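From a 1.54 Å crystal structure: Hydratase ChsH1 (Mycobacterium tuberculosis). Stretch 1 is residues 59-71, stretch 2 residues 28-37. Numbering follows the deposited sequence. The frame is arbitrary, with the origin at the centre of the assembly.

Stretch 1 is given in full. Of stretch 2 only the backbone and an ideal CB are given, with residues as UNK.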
# COMPACT_ATOMS: atom_id res chain seq x y z
N GLY A 59 13.85 -21.06 -6.92
CA GLY A 59 13.21 -20.80 -5.64
C GLY A 59 12.03 -19.90 -5.94
O GLY A 59 11.69 -19.75 -7.12
N ILE A 60 11.42 -19.32 -4.91
CA ILE A 60 10.30 -18.40 -5.12
C ILE A 60 10.68 -17.35 -6.15
O ILE A 60 11.80 -16.85 -6.14
CB ILE A 60 9.90 -17.69 -3.80
CG1 ILE A 60 9.11 -18.65 -2.91
CG2 ILE A 60 9.08 -16.44 -4.08
CD1 ILE A 60 8.96 -18.17 -1.47
N VAL A 61 9.77 -17.05 -7.07
CA VAL A 61 10.01 -16.02 -8.06
C VAL A 61 8.99 -14.89 -7.91
O VAL A 61 7.90 -15.09 -7.36
CB VAL A 61 9.97 -16.57 -9.50
CG1 VAL A 61 11.23 -17.38 -9.80
CG2 VAL A 61 8.72 -17.42 -9.72
N ALA A 62 9.34 -13.70 -8.40
CA ALA A 62 8.40 -12.60 -8.43
C ALA A 62 7.41 -12.76 -9.59
O ALA A 62 7.78 -13.23 -10.65
CB ALA A 62 9.16 -11.27 -8.58
N PRO A 63 6.16 -12.33 -9.39
CA PRO A 63 5.25 -12.28 -10.54
C PRO A 63 5.83 -11.38 -11.64
O PRO A 63 6.28 -10.28 -11.35
CB PRO A 63 3.98 -11.64 -9.97
CG PRO A 63 4.07 -11.84 -8.48
CD PRO A 63 5.54 -11.87 -8.14
N PRO A 64 5.82 -11.85 -12.90
CA PRO A 64 6.39 -11.02 -13.98
C PRO A 64 5.74 -9.64 -14.04
O PRO A 64 6.44 -8.64 -14.24
CB PRO A 64 6.07 -11.83 -15.23
CG PRO A 64 6.10 -13.25 -14.74
CD PRO A 64 5.50 -13.21 -13.36
N ALA A 65 4.43 -9.60 -13.83
CA ALA A 65 3.67 -8.35 -13.91
C ALA A 65 4.00 -7.35 -12.80
O ALA A 65 3.49 -6.24 -12.82
CB ALA A 65 2.16 -8.65 -13.91
N MET A 66 4.83 -7.75 -11.83
CA MET A 66 5.35 -6.79 -10.85
C MET A 66 6.55 -5.96 -11.32
O MET A 66 7.02 -5.10 -10.57
CB MET A 66 5.74 -7.49 -9.54
CG MET A 66 4.56 -7.88 -8.67
SD MET A 66 5.08 -8.36 -7.01
CE MET A 66 5.38 -6.76 -6.26
N ILE A 67 7.03 -6.16 -12.55
CA ILE A 67 8.28 -5.50 -12.96
C ILE A 67 8.24 -3.98 -12.78
O ILE A 67 9.17 -3.41 -12.23
CB ILE A 67 8.75 -5.88 -14.39
CG1 ILE A 67 10.15 -5.32 -14.66
CG2 ILE A 67 7.77 -5.40 -15.46
CD1 ILE A 67 11.23 -5.99 -13.83
N GLN A 68 7.13 -3.35 -13.15
CA GLN A 68 7.04 -1.90 -13.04
C GLN A 68 6.87 -1.45 -11.59
O GLN A 68 7.19 -0.31 -11.25
CB GLN A 68 5.87 -1.42 -13.90
CG GLN A 68 5.80 0.06 -14.16
CD GLN A 68 4.77 0.41 -15.23
OE1 GLN A 68 4.33 -0.45 -15.98
NE2 GLN A 68 4.38 1.66 -15.29
N VAL A 69 6.37 -2.33 -10.73
CA VAL A 69 6.18 -1.98 -9.32
C VAL A 69 7.51 -1.65 -8.64
O VAL A 69 7.60 -0.70 -7.86
CB VAL A 69 5.47 -3.13 -8.57
CG1 VAL A 69 5.27 -2.79 -7.11
CG2 VAL A 69 4.13 -3.41 -9.24
N TRP A 70 8.55 -2.42 -8.96
CA TRP A 70 9.81 -2.25 -8.25
C TRP A 70 10.36 -0.86 -8.43
O TRP A 70 10.97 -0.30 -7.49
CB TRP A 70 10.84 -3.29 -8.72
CG TRP A 70 10.32 -4.69 -8.60
CD1 TRP A 70 10.10 -5.56 -9.62
CD2 TRP A 70 9.90 -5.35 -7.40
NE1 TRP A 70 9.58 -6.74 -9.13
CE2 TRP A 70 9.45 -6.63 -7.77
CE3 TRP A 70 9.86 -4.98 -6.05
CZ2 TRP A 70 8.96 -7.55 -6.84
CZ3 TRP A 70 9.37 -5.89 -5.12
CH2 TRP A 70 8.94 -7.16 -5.53
N THR A 71 10.14 -0.27 -9.61
CA THR A 71 10.76 1.01 -9.92
C THR A 71 9.82 2.21 -9.85
O THR A 71 10.18 3.32 -10.23
CB THR A 71 11.47 0.98 -11.30
OG1 THR A 71 10.59 0.40 -12.26
CG2 THR A 71 12.73 0.12 -11.24
N UNK A 28 11.53 -8.40 -3.42
CA UNK A 28 11.44 -8.85 -2.04
C UNK A 28 10.10 -9.48 -1.71
O UNK A 28 9.07 -9.10 -2.27
CB UNK A 28 11.70 -7.68 -1.09
N UNK A 29 10.14 -10.47 -0.82
CA UNK A 29 8.95 -11.21 -0.44
C UNK A 29 7.81 -10.36 0.18
O UNK A 29 6.65 -10.60 -0.16
CB UNK A 29 9.36 -12.30 0.55
N UNK A 30 8.12 -9.40 1.08
CA UNK A 30 7.02 -8.63 1.67
C UNK A 30 6.19 -7.90 0.62
O UNK A 30 4.95 -7.92 0.71
CB UNK A 30 7.57 -7.62 2.68
N UNK A 31 6.84 -7.32 -0.38
CA UNK A 31 6.09 -6.66 -1.45
C UNK A 31 5.40 -7.63 -2.42
O UNK A 31 4.32 -7.33 -2.88
CB UNK A 31 7.03 -5.75 -2.24
N UNK A 32 6.00 -8.78 -2.69
CA UNK A 32 5.32 -9.82 -3.43
C UNK A 32 4.06 -10.23 -2.67
O UNK A 32 2.98 -10.36 -3.28
CB UNK A 32 6.24 -11.02 -3.66
N UNK A 33 4.19 -10.41 -1.36
CA UNK A 33 3.04 -10.78 -0.53
C UNK A 33 1.92 -9.75 -0.62
O UNK A 33 0.76 -10.12 -0.79
CB UNK A 33 3.47 -10.95 0.93
N UNK A 34 2.26 -8.47 -0.52
CA UNK A 34 1.24 -7.43 -0.57
C UNK A 34 0.51 -7.49 -1.91
O UNK A 34 -0.71 -7.32 -1.97
CB UNK A 34 1.86 -6.05 -0.35
N UNK A 35 1.27 -7.72 -2.97
CA UNK A 35 0.75 -7.72 -4.33
C UNK A 35 -0.13 -8.94 -4.61
O UNK A 35 -1.27 -8.78 -5.05
CB UNK A 35 1.91 -7.67 -5.33
N UNK A 36 0.37 -10.14 -4.33
CA UNK A 36 -0.48 -11.32 -4.61
C UNK A 36 -1.75 -11.31 -3.77
O UNK A 36 -2.80 -11.76 -4.23
CB UNK A 36 0.30 -12.61 -4.35
N UNK A 37 -1.68 -10.80 -2.55
CA UNK A 37 -2.86 -10.75 -1.71
C UNK A 37 -3.92 -9.79 -2.28
O UNK A 37 -5.11 -10.11 -2.27
CB UNK A 37 -2.47 -10.33 -0.29

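Position 28 has an extended backbone and comes directly before a helix, where Asn, Asp, Ser or Thr can accept a bond from a free backbone NH. CA-to-CB points sideways, with the ideal CB 5.0 Å from Trp 70 CZ3. The residue is Asn 28: its OD1 accepts from the N of position 31 (2.9 Å), capping the helix, while its ND2 lies 3.5 Å from Trp 70 CZ3.

Position 29, in the first turn, points sideways with nothing of stretch 1 within 5.5 Å of its ideal CB, so a long, flexible side chain would be needed to reach across. Gln 29 does so, bringing OE1 to 3.3 Å from Ile 60 CG2; its NE2 donates to the side chain of position 33.

Position 30 is out of reach; many residues would do, proline among them, since the first turn does not need its NH. It is Pro 30.

Position 31 points toward stretch 1, its ideal CB 3.7 Å from Trp 70 CZ3 and 4.5 Å from Met 66 CE. An apolar chain suits it, either Leu or the unbranched, flexible Met. Met 31 puts CE 3.6 Å from Trp 70 CZ3 and 4.1 Å from Val 69 CG1, and its SD takes a weak hydrogen bond from Asn 28 ND2 (3.5 Å).

Position 32 points sideways, its ideal CB 4.4 Å from Met 66 SD and 4.6 Å from Pro 63 CD, an apolar setting for Ile, Leu or Val. Ile 32, whose end comes nearer to stretch 1, makes several contacts: CD1 reaches Ala 62 CB (4.0 Å), CG2 meets Pro 63 CD (4.0 Å), and CG1 lies at the edge of the Trp 70 ring, 4.0 Å from CH2.

Positions 33 and 34 point away and sideways, respectively, without touching stretch 1, which sets no preference; many helix-compatible residues would do. They are Asn 33, whose OD1 accepts the bond from Gln 29, and Asn 34.

Position 35 points toward stretch 1, its ideal CB 3.7 Å from Met 66 SD. Beyond lie Pro 63, Ala 65 and Val 69, inviting a large apolar or aromatic group. Trp 35 lays one ring face against Met 66, whose CG sits 3.4 Å from the centroid of the five-membered ring, almost on its normal. Its CZ3 packs against Pro 63 CB (3.7 Å). The indole NE1 donates to a water, which in turn donates to Ala 65 O, so the polar edge is satisfied too.

Position 36 points sideways under only a loose demand: Pro 63 lies just beyond reach of CB, and a short apolar branch such as that of Val or Ile can meet it. Val 36 CG1 grazes Pro 63 CG at 4.1 Å. Position 37 is out of reach and leaves the choice open: it is Glu 37, bonded elsewhere in the structure.

Stretch 2 28-37: NQPMINNWVE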
# COMPACT_ATOMS: atom_id res chain seq x y z
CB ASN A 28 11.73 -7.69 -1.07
CG ASN A 28 10.69 -6.61 -1.13
OD1 ASN A 28 9.69 -6.67 -0.42
ND2 ASN A 28 10.93 -5.60 -1.96
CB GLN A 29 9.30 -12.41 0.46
CG GLN A 29 8.15 -13.41 0.56
CD GLN A 29 7.90 -14.09 -0.78
OE1 GLN A 29 8.86 -14.54 -1.42
NE2 GLN A 29 6.63 -14.18 -1.20
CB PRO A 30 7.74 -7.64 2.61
CG PRO A 30 8.98 -8.41 3.03
CD PRO A 30 9.41 -9.11 1.75
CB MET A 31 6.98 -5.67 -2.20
CG MET A 31 7.29 -4.48 -1.35
SD MET A 31 8.37 -3.28 -2.12
CE MET A 31 7.58 -3.06 -3.72
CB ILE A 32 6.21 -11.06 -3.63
CG1 ILE A 32 7.38 -10.71 -4.57
CG2 ILE A 32 5.39 -12.24 -4.18
CD1 ILE A 32 8.40 -11.83 -4.67
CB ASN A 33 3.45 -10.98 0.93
CG ASN A 33 4.24 -12.27 1.17
OD1 ASN A 33 4.21 -13.18 0.34
ND2 ASN A 33 4.91 -12.37 2.31
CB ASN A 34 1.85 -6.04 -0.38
CG ASN A 34 2.32 -5.79 1.06
OD1 ASN A 34 1.92 -6.47 1.99
ND2 ASN A 34 3.16 -4.77 1.22
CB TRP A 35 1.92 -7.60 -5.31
CG TRP A 35 1.59 -7.32 -6.75
CD1 TRP A 35 1.64 -6.11 -7.38
CD2 TRP A 35 1.23 -8.28 -7.75
NE1 TRP A 35 1.32 -6.25 -8.72
CE2 TRP A 35 1.07 -7.57 -8.97
CE3 TRP A 35 1.06 -9.66 -7.74
CZ2 TRP A 35 0.72 -8.21 -10.15
CZ3 TRP A 35 0.68 -10.30 -8.93
CH2 TRP A 35 0.52 -9.57 -10.11
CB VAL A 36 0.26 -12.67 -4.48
CG1 VAL A 36 1.45 -12.72 -5.43
CG2 VAL A 36 0.68 -12.94 -3.04
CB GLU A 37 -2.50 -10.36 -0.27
CG GLU A 37 -1.72 -11.47 0.44
CD GLU A 37 -1.19 -11.05 1.80
OE1 GLU A 37 -1.75 -10.10 2.39
OE2 GLU A 37 -0.21 -11.67 2.27
O HOH W 1 1.39 -5.02 -11.28
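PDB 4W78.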